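Oxidoreductase, iron/ascorbate family (PDB 3ON7) probably acts as an iron(II)-dependent 2-oxoglutarate oxygenase that forms ethene from 2-oxoglutarate and hydroxylates L-arginine, releasing guanidine. Local coordinates at residues N178-L183 with I210-G215; G190-A195 with R232-E237. All coordinates share one frame; numbering follows the deposited sequence.

Contact 1. Residues N178-L183 with I210-G215; sequences NLITVL and IIINIG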
ATOM      1  N   ASN B 178     -11.597 -14.116  -6.403  1.00 19.09           N
ATOM      2  CA  ASN B 178     -10.906 -14.301  -7.683  1.00 17.71           C
ATOM      3  C   ASN B 178     -11.780 -15.003  -8.734  1.00 18.94           C
ATOM      4  O   ASN B 178     -13.005 -14.992  -8.622  1.00 18.80           O
ATOM      5  CB  ASN B 178      -9.601 -15.043  -7.434  1.00 18.58           C
ATOM      6  CG  ASN B 178      -9.806 -16.294  -6.627  1.00 15.95           C
ATOM      7  OD1 ASN B 178     -10.095 -16.205  -5.446  1.00 18.26           O
ATOM      8  ND2 ASN B 178      -9.736 -17.454  -7.267  1.00 13.90           N
ATOM      9  N   LEU B 179     -11.162 -15.552  -9.786  1.00 20.68           N
ATOM     10  CA  LEU B 179     -11.915 -16.169 -10.890  1.00 19.52           C
ATOM     11  C   LEU B 179     -12.359 -17.559 -10.511  1.00 19.43           C
ATOM     12  O   LEU B 179     -13.553 -17.788 -10.356  1.00 19.70           O
ATOM     13  CB  LEU B 179     -11.114 -16.178 -12.192  1.00 19.61           C
ATOM     14  CG  LEU B 179     -11.995 -16.330 -13.443  1.00 22.47           C
ATOM     15  CD1 LEU B 179     -12.871 -15.115 -13.661  1.00 19.11           C
ATOM     16  CD2 LEU B 179     -11.147 -16.602 -14.675  1.00 17.14           C
ATOM     17  N   ILE B 180     -11.413 -18.487 -10.381  1.00 19.56           N
ATOM     18  CA  ILE B 180     -11.684 -19.779  -9.761  1.00 19.29           C
ATOM     19  C   ILE B 180     -10.549 -20.167  -8.842  1.00 18.60           C
ATOM     20  O   ILE B 180      -9.411 -19.727  -9.012  1.00 17.39           O
ATOM     21  CB  ILE B 180     -11.927 -20.953 -10.771  1.00 19.92           C
ATOM     22  CG1 ILE B 180     -10.725 -21.174 -11.694  1.00 19.55           C
ATOM     23  CG2 ILE B 180     -13.202 -20.720 -11.589  1.00 22.42           C
ATOM     24  CD1 ILE B 180     -10.826 -22.457 -12.509  1.00 18.96           C
ATOM     25  N   THR B 181     -10.879 -21.032  -7.898  1.00 17.77           N
ATOM     26  CA  THR B 181      -9.929 -21.570  -6.964  1.00 17.84           C
ATOM     27  C   THR B 181      -9.892 -23.095  -7.086  1.00 18.19           C
ATOM     28  O   THR B 181     -10.901 -23.700  -7.349  1.00 17.99           O
ATOM     29  CB  THR B 181     -10.311 -21.124  -5.572  1.00 18.58           C
ATOM     30  OG1 THR B 181     -10.294 -19.683  -5.549  1.00 17.04           O
ATOM     31  CG2 THR B 181      -9.346 -21.710  -4.523  1.00 13.55           C
ATOM     32  N   VAL B 182      -8.718 -23.695  -6.898  1.00 17.70           N
ATOM     33  CA  VAL B 182      -8.508 -25.122  -7.142  1.00 18.88           C
ATOM     34  C   VAL B 182      -7.788 -25.751  -5.935  1.00 17.95           C
ATOM     35  O   VAL B 182      -6.689 -25.315  -5.585  1.00 16.11           O
ATOM     36  CB  VAL B 182      -7.616 -25.283  -8.396  1.00 21.04           C
ATOM     37  CG1 VAL B 182      -7.104 -26.726  -8.528  1.00 19.11           C
ATOM     38  CG2 VAL B 182      -8.366 -24.794  -9.643  1.00 15.00           C
ATOM     39  N   LEU B 183      -8.398 -26.744  -5.289  1.00 19.43           N
ATOM     40  CA  LEU B 183      -7.836 -27.298  -4.032  1.00 19.03           C
ATOM     41  C   LEU B 183      -7.877 -28.834  -3.939  1.00 18.64           C
ATOM     42  O   LEU B 183      -8.955 -29.403  -3.800  1.00 17.79           O
ATOM     43  CB  LEU B 183      -8.573 -26.696  -2.833  1.00 18.84           C
ATOM     44  CG  LEU B 183      -8.296 -27.291  -1.442  1.00 23.02           C
ATOM     45  CD1 LEU B 183      -6.947 -26.865  -0.914  1.00 15.75           C
ATOM     46  CD2 LEU B 183      -9.381 -26.881  -0.461  1.00 23.29           C
ATOM     47  N   ILE B 210     -10.234 -33.190  -6.110  1.00 24.77           N
ATOM     48  CA  ILE B 210      -9.832 -31.817  -6.279  1.00 24.72           C
ATOM     49  C   ILE B 210     -11.116 -30.982  -6.318  1.00 22.99           C
ATOM     50  O   ILE B 210     -12.071 -31.330  -7.008  1.00 21.21           O
ATOM     51  CB  ILE B 210      -8.920 -31.691  -7.508  1.00 23.61           C
ATOM     52  CG1 ILE B 210      -7.996 -30.491  -7.390  1.00 27.97           C
ATOM     53  CG2 ILE B 210      -9.723 -31.628  -8.778  1.00 29.16           C
ATOM     54  CD1 ILE B 210      -6.827 -30.584  -8.324  1.00 28.03           C
ATOM     55  N   ILE B 211     -11.136 -29.923  -5.509  1.00 20.96           N
ATOM     56  CA  ILE B 211     -12.335 -29.099  -5.286  1.00 20.66           C
ATOM     57  C   ILE B 211     -12.140 -27.793  -6.007  1.00 18.13           C
ATOM     58  O   ILE B 211     -11.084 -27.168  -5.886  1.00 19.74           O
ATOM     59  CB  ILE B 211     -12.563 -28.801  -3.778  1.00 21.11           C
ATOM     60  CG1 ILE B 211     -12.291 -30.046  -2.948  1.00 19.30           C
ATOM     61  CG2 ILE B 211     -14.004 -28.259  -3.501  1.00 16.61           C
ATOM     62  CD1 ILE B 211     -12.917 -31.314  -3.486  1.00 29.19           C
ATOM     63  N   ILE B 212     -13.130 -27.401  -6.790  1.00 17.76           N
ATOM     64  CA  ILE B 212     -13.041 -26.196  -7.586  1.00 17.09           C
ATOM     65  C   ILE B 212     -14.236 -25.321  -7.299  1.00 19.21           C
ATOM     66  O   ILE B 212     -15.373 -25.800  -7.300  1.00 21.01           O
ATOM     67  CB  ILE B 212     -12.994 -26.526  -9.080  1.00 19.25           C
ATOM     68  CG1 ILE B 212     -11.740 -27.363  -9.393  1.00 22.64           C
ATOM     69  CG2 ILE B 212     -12.995 -25.253  -9.930  1.00 15.19           C
ATOM     70  CD1 ILE B 212     -12.026 -28.813  -9.549  1.00 26.34           C
ATOM     71  N   ASN B 213     -13.989 -24.031  -7.063  1.00 18.88           N
ATOM     72  CA  ASN B 213     -15.076 -23.114  -6.792  1.00 18.03           C
ATOM     73  C   ASN B 213     -14.981 -21.792  -7.562  1.00 17.99           C
ATOM     74  O   ASN B 213     -13.894 -21.314  -7.888  1.00 19.55           O
ATOM     75  CB  ASN B 213     -15.237 -22.918  -5.287  1.00 17.10           C
ATOM     76  CG  ASN B 213     -14.142 -22.063  -4.668  1.00 21.38           C
ATOM     77  OD1 ASN B 213     -13.031 -22.533  -4.375  1.00 18.58           O
ATOM     78  ND2 ASN B 213     -14.468 -20.801  -4.419  1.00 14.83           N
ATOM     79  N   ILE B 214     -16.155 -21.279  -7.920  1.00 18.80           N
ATOM     80  CA  ILE B 214     -16.347 -19.970  -8.539  1.00 17.91           C
ATOM     81  C   ILE B 214     -15.972 -18.899  -7.525  1.00 18.37           C
ATOM     82  O   ILE B 214     -16.296 -19.043  -6.342  1.00 18.91           O
ATOM     83  CB  ILE B 214     -17.844 -19.755  -8.855  1.00 18.60           C
ATOM     84  CG1 ILE B 214     -18.361 -20.813  -9.827  1.00 17.59           C
ATOM     85  CG2 ILE B 214     -18.132 -18.303  -9.394  1.00 18.72           C
ATOM     86  CD1 ILE B 214     -17.673 -20.844 -11.206  1.00 14.52           C
ATOM     87  N   GLY B 215     -15.309 -17.840  -7.989  1.00 16.57           N
ATOM     88  CA  GLY B 215     -14.988 -16.661  -7.164  1.00 16.59           C
ATOM     89  C   GLY B 215     -15.744 -15.418  -7.646  1.00 18.46           C
ATOM     90  O   GLY B 215     -16.328 -15.420  -8.746  1.00 16.52           O
TER

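Contact 2. Residues G190-A195 with R232-E237; sequences GLQVKA and RVINPE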
ATOM      1  N   GLY B 190     -14.415 -31.631   6.764  1.00 29.13           N
ATOM      2  CA  GLY B 190     -14.687 -30.353   7.428  1.00 27.74           C
ATOM      3  C   GLY B 190     -15.004 -29.177   6.516  1.00 25.38           C
ATOM      4  O   GLY B 190     -15.688 -28.242   6.940  1.00 25.35           O
ATOM      5  N   LEU B 191     -14.520 -29.223   5.280  1.00 21.51           N
ATOM      6  CA  LEU B 191     -14.820 -28.204   4.291  1.00 23.33           C
ATOM      7  C   LEU B 191     -16.303 -28.289   3.970  1.00 22.84           C
ATOM      8  O   LEU B 191     -16.819 -29.379   3.677  1.00 21.24           O
ATOM      9  CB  LEU B 191     -13.973 -28.381   3.020  1.00 22.55           C
ATOM     10  CG  LEU B 191     -14.208 -27.405   1.855  1.00 24.23           C
ATOM     11  CD1 LEU B 191     -13.611 -26.009   2.086  1.00 22.37           C
ATOM     12  CD2 LEU B 191     -13.650 -28.007   0.549  1.00 20.62           C
ATOM     13  N   GLN B 192     -16.975 -27.143   4.074  1.00 21.14           N
ATOM     14  CA  GLN B 192     -18.402 -27.038   3.822  1.00 21.84           C
ATOM     15  C   GLN B 192     -18.767 -25.830   2.960  1.00 22.50           C
ATOM     16  O   GLN B 192     -18.040 -24.827   2.919  1.00 23.13           O
ATOM     17  CB  GLN B 192     -19.151 -26.930   5.128  1.00 22.41           C
ATOM     18  CG  GLN B 192     -18.988 -28.106   6.028  1.00 24.16           C
ATOM     19  CD  GLN B 192     -19.859 -27.984   7.245  1.00 26.51           C
ATOM     20  OE1 GLN B 192     -19.982 -26.897   7.819  1.00 21.65           O
ATOM     21  NE2 GLN B 192     -20.479 -29.099   7.651  1.00 23.06           N
ATOM     22  N   VAL B 193     -19.921 -25.938   2.308  1.00 22.47           N
ATOM     23  CA  VAL B 193     -20.423 -24.947   1.364  1.00 22.74           C
ATOM     24  C   VAL B 193     -21.849 -24.622   1.722  1.00 22.18           C
ATOM     25  O   VAL B 193     -22.630 -25.501   1.998  1.00 23.09           O
ATOM     26  CB  VAL B 193     -20.405 -25.515  -0.068  1.00 22.99           C
ATOM     27  CG1 VAL B 193     -21.141 -24.584  -1.030  1.00 28.05           C
ATOM     28  CG2 VAL B 193     -18.978 -25.781  -0.509  1.00 21.30           C
ATOM     29  N   LYS B 194     -22.181 -23.347   1.708  1.00 24.61           N
ATOM     30  CA  LYS B 194     -23.507 -22.872   2.054  1.00 26.09           C
ATOM     31  C   LYS B 194     -24.519 -23.133   0.917  1.00 27.64           C
ATOM     32  O   LYS B 194     -24.376 -22.633  -0.188  1.00 27.76           O
ATOM     33  CB  LYS B 194     -23.417 -21.383   2.397  1.00 25.37           C
ATOM     34  CG  LYS B 194     -24.741 -20.651   2.664  1.00 30.29           C
ATOM     35  CD  LYS B 194     -25.516 -21.227   3.823  1.00 30.11           C
ATOM     36  CE  LYS B 194     -24.780 -21.043   5.168  1.00 34.83           C
ATOM     37  NZ  LYS B 194     -24.557 -19.619   5.580  1.00 33.43           N
ATOM     38  N   ALA B 195     -25.527 -23.936   1.217  1.00 27.75           N
ATOM     39  CA  ALA B 195     -26.607 -24.224   0.307  1.00 30.60           C
ATOM     40  C   ALA B 195     -27.625 -23.092   0.308  1.00 34.02           C
ATOM     41  O   ALA B 195     -27.595 -22.205   1.170  1.00 34.27           O
ATOM     42  CB  ALA B 195     -27.294 -25.519   0.708  1.00 30.11           C
ATOM     43  N   ARG B 232     -16.620 -22.657   4.339  1.00 21.03           N
ATOM     44  CA  ARG B 232     -15.844 -22.668   5.589  1.00 21.63           C
ATOM     45  C   ARG B 232     -15.201 -24.025   5.849  1.00 20.72           C
ATOM     46  O   ARG B 232     -15.492 -24.999   5.153  1.00 22.10           O
ATOM     47  CB  ARG B 232     -16.753 -22.318   6.779  1.00 22.05           C
ATOM     48  CG  ARG B 232     -17.789 -23.386   7.090  1.00 21.99           C
ATOM     49  CD  ARG B 232     -18.688 -23.023   8.226  1.00 22.91           C
ATOM     50  NE  ARG B 232     -19.581 -24.121   8.574  1.00 22.43           N
ATOM     51  CZ  ARG B 232     -20.356 -24.152   9.657  1.00 28.20           C
ATOM     52  NH1 ARG B 232     -20.371 -23.131  10.513  1.00 30.82           N
ATOM     53  NH2 ARG B 232     -21.112 -25.216   9.899  1.00 29.78           N
ATOM     54  N   VAL B 233     -14.328 -24.097   6.851  1.00 19.42           N
ATOM     55  CA  VAL B 233     -13.802 -25.385   7.296  1.00 19.43           C
ATOM     56  C   VAL B 233     -14.105 -25.542   8.782  1.00 20.52           C
ATOM     57  O   VAL B 233     -13.649 -24.738   9.597  1.00 18.94           O
ATOM     58  CB  VAL B 233     -12.271 -25.547   7.020  1.00 18.58           C
ATOM     59  CG1 VAL B 233     -11.761 -26.904   7.529  1.00 12.62           C
ATOM     60  CG2 VAL B 233     -11.975 -25.387   5.546  1.00 14.89           C
ATOM     61  N   ILE B 234     -14.888 -26.565   9.137  1.00 22.33           N
ATOM     62  CA  ILE B 234     -15.147 -26.863  10.556  1.00 23.19           C
ATOM     63  C   ILE B 234     -14.201 -27.973  11.015  1.00 23.18           C
ATOM     64  O   ILE B 234     -13.582 -28.625  10.183  1.00 23.04           O
ATOM     65  CB  ILE B 234     -16.636 -27.224  10.846  1.00 22.66           C
ATOM     66  CG1 ILE B 234     -17.082 -28.517  10.143  1.00 27.40           C
ATOM     67  CG2 ILE B 234     -17.529 -26.086  10.459  1.00 23.51           C
ATOM     68  CD1 ILE B 234     -18.406 -29.094  10.677  1.00 28.01           C
ATOM     69  N   ASN B 235     -14.059 -28.132  12.325  1.00 23.93           N
ATOM     70  CA  ASN B 235     -13.323 -29.265  12.939  1.00 25.86           C
ATOM     71  C   ASN B 235     -14.359 -30.200  13.534  1.00 26.19           C
ATOM     72  O   ASN B 235     -14.794 -30.008  14.669  1.00 26.69           O
ATOM     73  CB  ASN B 235     -12.351 -28.805  14.043  1.00 23.77           C
ATOM     74  CG  ASN B 235     -11.158 -28.035  13.502  1.00 25.06           C
ATOM     75  OD1 ASN B 235     -10.573 -28.418  12.505  1.00 24.74           O
ATOM     76  ND2 ASN B 235     -10.807 -26.932  14.153  1.00 20.20           N
ATOM     77  N   PRO B 236     -14.808 -31.187  12.750  1.00 29.53           N
ATOM     78  CA  PRO B 236     -15.882 -32.031  13.229  1.00 31.65           C
ATOM     79  C   PRO B 236     -15.397 -32.956  14.337  1.00 33.68           C
ATOM     80  O   PRO B 236     -14.200 -33.114  14.518  1.00 31.25           O
ATOM     81  CB  PRO B 236     -16.314 -32.813  11.982  1.00 32.37           C
ATOM     82  CG  PRO B 236     -15.167 -32.788  11.082  1.00 33.03           C
ATOM     83  CD  PRO B 236     -14.411 -31.526  11.373  1.00 29.28           C
ATOM     84  N   GLU B 237     -16.341 -33.523  15.078  1.00 36.05           N
ATOM     85  CA  GLU B 237     -16.051 -34.388  16.196  1.00 38.17           C
ATOM     86  C   GLU B 237     -15.138 -35.505  15.704  1.00 38.71           C
ATOM     87  O   GLU B 237     -15.397 -36.108  14.678  1.00 38.29           O
ATOM     88  CB  GLU B 237     -17.366 -34.924  16.786  1.00 39.63           C
ATOM     89  CG  GLU B 237     -17.228 -35.891  17.946  1.00 40.45           C
ATOM     90  CD  GLU B 237     -16.474 -35.322  19.143  1.00 47.53           C
ATOM     91  OE1 GLU B 237     -16.722 -34.146  19.521  1.00 51.22           O
ATOM     92  OE2 GLU B 237     -15.644 -36.072  19.714  1.00 44.36           O
TER

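Contact 1. Residues N178-L183 with I210-G215
Ile180-Leu183 and Ile211-Ile214 pair as neighbouring antiparallel strands, their axes 4.7 Å apart and at 167°, with Thr181-Asn213 and Leu183-Ile211 as the hydrogen-bonded pairs. They belong to the larger sheet of the double-stranded beta-helix, the jelly-roll core of Fe(II)/2-oxoglutarate oxygenases, and illustrate how such a sheet can turn an apolar face outward from the presumed metal site and reach that site with one polar pair on the other. On the apolar face, Ile180 and Ile212 pack on helix 103-126, Ile214 on Phe226, and Val182 on Leu252 of strand 245-252. The tightest apolar approach belongs to Val182 and Ile210, whose CG1 and CD1 methyls come within 3.9 Å.

The other face bears Thr181, Leu183, Ile211 and Asn213; of these only Thr181 and Asn213 are polar, and they lie side by side, pointing the same way. Asn213 OD1 leans against the CB of Thr181 at 3.3 Å, while the far side of the amide, ND2, bonds to Asp176, a member of the possible iron-binding set. Asn213 CG sits between its own backbone N and carbonyl carbon (chi1 73°), which carries the amide across to the threonine. Thr181 OG1 also bonds to Asp176, and it accepts a nearly straight bond of 2.9 Å from Asn178 ND2, in the plane of the Asn178 amide. Two second-shell groups thus grip Asp176 OD2 and probably help fix its orientation. Where the strand ends, at the N-cap of the next helix, Gly215 N bonds to Leu179 O, approaching from above the carbonyl plane; with no side chain in between, Gly215 CA comes within 3.0 Å of Asn178 O.

Contact 2. Residues G190-A195 with R232-E237
Gln192 and Arg232 make a double contact, backbone and side chain, in which each main-chain N-H finds the other residue's carbonyl: Gln192 N reaches Arg232 O at 2.8 Å, and Arg232 N reaches Gln192 O at 3.0 Å. Beyond this hydrogen-bonded pair their side chains run alongside one another in the same direction. Arg232 presents its NE and NH2 side-on, and both donate to the single acceptor Gln192 OE1, each at 2.9 Å from that oxygen. The amide and guanidinium planes are only 12° apart, and OE1 lies at the guanidinium edge, close to its plane. The extended chain of Gln192 beyond CG (chi2 -175°) carries the amide there, and its other half is occupied too, NE2 bonding to Asp202.

These strands belong to the smaller antiparallel sheet of the double-stranded beta-helix, where strand 191-194 lies between 231-234 and 200-202. Ile234 CG2 rests against one face of the guanidinium, offset toward its rim, while the Ile234 CD1 methyl lies 3.7 Å from Gln192 NE2. Trp200 adds a cation-pi contact to Arg232, so the charge meets an aromatic ring as well as an amide oxygen. Just before strand 191-194, Gly190 O accepts from the N of Ile234, the last residue of strand 231-234, at 2.9 Å and from above the carbonyl plane; a CB on Gly190 would clash with Ile234 O. On the opposite sheet face Leu191 CD1 meets Val233 CG2 at 3.9 Å.

In the fold
Contacts 1 and 2 sample the two sheets of one beta-helix core, and their centres lie 16 Å apart. Their segments alternate along the chain, strand 180-184 leading into 191-194 and strand 210-214 preceding 231-234. The sheets meet directly where Ile211 CG2 of contact 1 packs against Leu191 CD2 of contact 2, 4.1 Å apart. His174, Asp176 and His231, whose donor atoms face one vacant point, fit the iron-binding triad of this family; Thr181 touches this group, and Leu191 lies near it without contact. The side chains of Leu183 and Val233 each lie about 4 Å from a bound glycerol, probably from the crystallisation liquor, which may mark a pocket.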